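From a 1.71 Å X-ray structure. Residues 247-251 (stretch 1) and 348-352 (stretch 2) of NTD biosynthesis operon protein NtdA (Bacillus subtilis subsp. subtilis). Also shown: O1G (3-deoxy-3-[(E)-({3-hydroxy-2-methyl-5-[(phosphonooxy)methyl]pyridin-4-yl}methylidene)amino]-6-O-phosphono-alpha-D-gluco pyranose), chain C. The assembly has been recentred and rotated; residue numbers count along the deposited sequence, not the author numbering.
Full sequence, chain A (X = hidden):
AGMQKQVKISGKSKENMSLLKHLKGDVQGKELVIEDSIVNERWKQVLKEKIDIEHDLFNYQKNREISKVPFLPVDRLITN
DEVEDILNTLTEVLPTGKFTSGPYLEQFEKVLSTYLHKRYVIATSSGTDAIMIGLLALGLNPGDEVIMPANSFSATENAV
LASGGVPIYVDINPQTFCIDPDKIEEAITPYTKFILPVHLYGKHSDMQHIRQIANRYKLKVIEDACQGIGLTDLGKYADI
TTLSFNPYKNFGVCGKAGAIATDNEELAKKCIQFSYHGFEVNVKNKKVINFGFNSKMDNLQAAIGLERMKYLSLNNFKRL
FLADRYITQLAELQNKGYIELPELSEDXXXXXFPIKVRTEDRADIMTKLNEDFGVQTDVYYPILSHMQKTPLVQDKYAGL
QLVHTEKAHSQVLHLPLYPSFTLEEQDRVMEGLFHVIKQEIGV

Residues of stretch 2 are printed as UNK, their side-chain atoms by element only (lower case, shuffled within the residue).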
# COMPACT_ATOMS: atom_id res chain seq x y z
N PRO A 247 5.55 -10.51 1.43
CA PRO A 247 5.86 -11.79 0.79
C PRO A 247 6.91 -12.66 1.49
O PRO A 247 7.00 -13.84 1.14
CB PRO A 247 6.41 -11.37 -0.58
CG PRO A 247 5.72 -10.08 -0.85
CD PRO A 247 5.65 -9.39 0.47
N TYR A 248 7.70 -12.10 2.40
CA TYR A 248 8.69 -12.92 3.10
C TYR A 248 8.12 -13.53 4.38
O TYR A 248 8.81 -14.31 5.04
CB TYR A 248 9.94 -12.12 3.45
CG TYR A 248 10.39 -11.19 2.35
CD1 TYR A 248 10.43 -11.59 1.02
CD2 TYR A 248 10.76 -9.89 2.65
CE1 TYR A 248 10.83 -10.71 0.02
CE2 TYR A 248 11.17 -9.02 1.68
CZ TYR A 248 11.21 -9.43 0.37
OH TYR A 248 11.62 -8.52 -0.59
N LYS A 249 6.89 -13.19 4.73
CA LYS A 249 6.32 -13.70 5.99
C LYS A 249 5.89 -15.17 5.86
O LYS A 249 5.84 -15.73 4.76
CB LYS A 249 5.15 -12.83 6.47
CG LYS A 249 5.52 -11.36 6.75
CD LYS A 249 6.59 -11.22 7.82
CE LYS A 249 7.07 -9.78 7.90
NZ LYS A 249 7.88 -9.45 6.67
N ASN A 250 5.56 -15.80 6.99
CA ASN A 250 5.14 -17.21 6.95
C ASN A 250 3.95 -17.42 6.03
O ASN A 250 3.79 -18.48 5.41
CB ASN A 250 4.80 -17.70 8.37
CG ASN A 250 6.04 -17.98 9.20
OD1 ASN A 250 7.08 -17.37 9.01
ND2 ASN A 250 5.92 -18.93 10.13
N PHE A 251 3.09 -16.41 5.98
CA PHE A 251 2.02 -16.33 4.99
C PHE A 251 2.09 -14.92 4.42
O PHE A 251 2.05 -13.94 5.17
CB PHE A 251 0.65 -16.53 5.65
CG PHE A 251 -0.49 -15.99 4.82
CD1 PHE A 251 -0.59 -16.30 3.48
CD2 PHE A 251 -1.45 -15.16 5.39
CE1 PHE A 251 -1.62 -15.80 2.70
CE2 PHE A 251 -2.49 -14.66 4.63
CZ PHE A 251 -2.57 -14.98 3.27
N UNK A 348 6.05 -21.06 19.06
CA UNK A 348 6.99 -20.50 18.08
C UNK A 348 6.52 -20.95 16.70
O UNK A 348 6.11 -22.11 16.54
c UNK A 348 10.67 -19.83 18.58
n UNK A 348 11.38 -19.01 17.74
n UNK A 348 9.60 -19.57 16.69
c UNK A 348 10.72 -18.86 16.61
c UNK A 348 8.40 -21.07 18.35
c UNK A 348 9.54 -20.18 17.92
N UNK A 349 6.56 -20.06 15.71
CA UNK A 349 6.23 -20.47 14.34
C UNK A 349 7.43 -20.40 13.40
O UNK A 349 7.29 -20.62 12.20
c UNK A 349 5.02 -19.72 13.75
c UNK A 349 3.75 -20.06 14.51
c UNK A 349 5.26 -18.18 13.75
N UNK A 350 8.60 -20.09 13.94
CA UNK A 350 9.86 -20.27 13.22
C UNK A 350 9.91 -19.46 11.95
O UNK A 350 10.24 -19.96 10.87
c UNK A 350 12.84 -22.07 16.71
c UNK A 350 12.16 -21.86 15.52
c UNK A 350 10.02 -22.57 14.21
n UNK A 350 9.29 -23.95 15.84
c UNK A 350 12.34 -22.96 17.69
c UNK A 350 9.02 -23.44 14.58
c UNK A 350 11.16 -23.64 17.49
c UNK A 350 10.47 -23.41 16.29
c UNK A 350 10.09 -21.77 12.94
c UNK A 350 10.96 -22.54 15.29
N UNK A 351 9.60 -18.17 12.07
CA UNK A 351 9.78 -17.27 10.95
C UNK A 351 11.28 -17.09 10.65
O UNK A 351 11.70 -17.08 9.49
c UNK A 351 9.16 -15.91 11.23
c UNK A 351 9.41 -14.92 10.14
c UNK A 351 10.12 -13.77 10.13
n UNK A 351 10.04 -13.26 8.86
c UNK A 351 9.31 -14.07 8.11
n UNK A 351 8.92 -15.08 8.87
N UNK A 352 12.06 -16.92 11.71
CA UNK A 352 13.52 -16.87 11.64
C UNK A 352 14.06 -17.85 12.67
O UNK A 352 13.37 -18.15 13.64
c UNK A 352 13.53 -13.01 11.18
c UNK A 352 14.83 -14.56 9.65
c UNK A 352 13.74 -14.48 10.72
c UNK A 352 14.03 -15.44 11.89
P O1G C . 5.22 -4.70 6.86
C3A O1G C . 8.29 -7.08 11.18
O3 O1G C . 9.22 -8.02 10.91
C1 O1G C . 12.45 -7.46 6.38
N1' O1G C . 6.90 -5.90 12.69
C2 O1G C . 11.57 -7.43 7.63
O2 O1G C . 11.95 -8.64 8.35
C9A O1G C . 7.83 -6.84 12.48
C2A O1G C . 8.34 -7.62 13.68
C3 O1G C . 10.06 -7.41 7.32
N3' O1G C . 9.42 -7.10 8.61
O1 O1G C . 12.38 -8.72 5.71
C4 O1G C . 9.71 -6.39 6.21
O4 O1G C . 8.42 -6.87 5.77
C4A O1G C . 7.79 -6.34 10.12
C4B O1G C . 8.27 -6.55 8.74
C5 O1G C . 10.66 -6.61 5.04
O5 O1G C . 12.03 -6.46 5.44
C5A O1G C . 6.83 -5.37 10.37
C5T O1G C . 6.17 -4.45 9.32
C6 O1G C . 10.56 -5.56 3.97
C6A O1G C . 6.41 -5.16 11.67
OP1 O1G C . 4.89 -3.23 7.04
OP2 O1G C . 4.07 -5.50 6.35
OP3 O1G C . 6.56 -4.90 6.12
OP4 O1G C . 5.42 -5.27 8.39
O6 O1G C . 11.21 -5.85 2.79
P' O1G C . 10.63 -5.34 1.38
OP6 O1G C . 9.28 -6.02 1.24
OP7 O1G C . 10.55 -3.83 1.41
OP8 O1G C . 11.68 -5.87 0.40
O HOH W 1 10.70 -10.86 7.60

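Position 348 carries six side-chain atoms beyond its CA: one carbon leading to a five-membered ring of three carbons and two nitrogens. That composition is unique to histidine, so this is H348. Its ring stays clear of stretch 1 and works within its own loop instead: the backbone N of position 350 donates a hydrogen bond to ND1 of H348 at 3.0 Å, a link that an imidazole nitrogen lacking a proton is able to accept.

Position 349 has three carbons, one bonded to CA and carrying the other two. A fork at the first side-chain atom with three carbons in all means valine, V349; isoleucine would have a fourth. Its CA-to-CB bond points toward stretch 1, and CG2 of V349 lies 3.8 Å from ND2 of N250, a van der Waals approach. The polar part of this residue's contact is its backbone: ND2 of N250 donates to O of V349 at 3.0 Å. The branched hydrocarbon packs beside the amide of N250, and the backbone carbonyl takes its hydrogen bond.

Position 350 shows ten side-chain atoms, nine carbons and one nitrogen, with fused five- and six-membered rings after the first carbon. Only tryptophan fits, giving W350. CB of W350 is 5.8 Å from ND2 of N250, and the end of the side chain leads away, so the residue adds almost nothing here; a large, mostly apolar indole suits a buried setting.

Position 351 again has one carbon followed by a ring of three carbons and two nitrogens, and one ring nitrogen sits 2.9 Å from OD1 of N250. This is H351. Its ND1 donates to OD1 of N250, which lies near the ring plane, where an imidazole N–H points. CE1 of H351 lies 3.1 Å from O of Y248, also at the ring edge, and 3.7 Å from CA of K249. The second nitrogen, NE2 of H351, is hydrogen-bonded to O of water 1 at 2.8 Å.

Position 352 has four carbons forked at the second, the pattern of leucine, L352. Its side chain makes no contact with stretch 1, and its hydrocarbon character suits its buried setting.

The contact therefore centres on N250, whose amide accepts from H351 through OD1 and donates to V349 through ND2, tying together two loops about a hundred residues apart in sequence. Beyond this pair, O of water 1 is 2.7 Å from O2 of O1G, linking the histidine to the ligand. Stretch 1 also holds O1G directly: NZ of K249 donates to O4 of O1G at 2.8 Å, and OH of Y248 to OP8 of O1G at 2.8 Å.

Stretch 2, residues 348-352: HVWHL
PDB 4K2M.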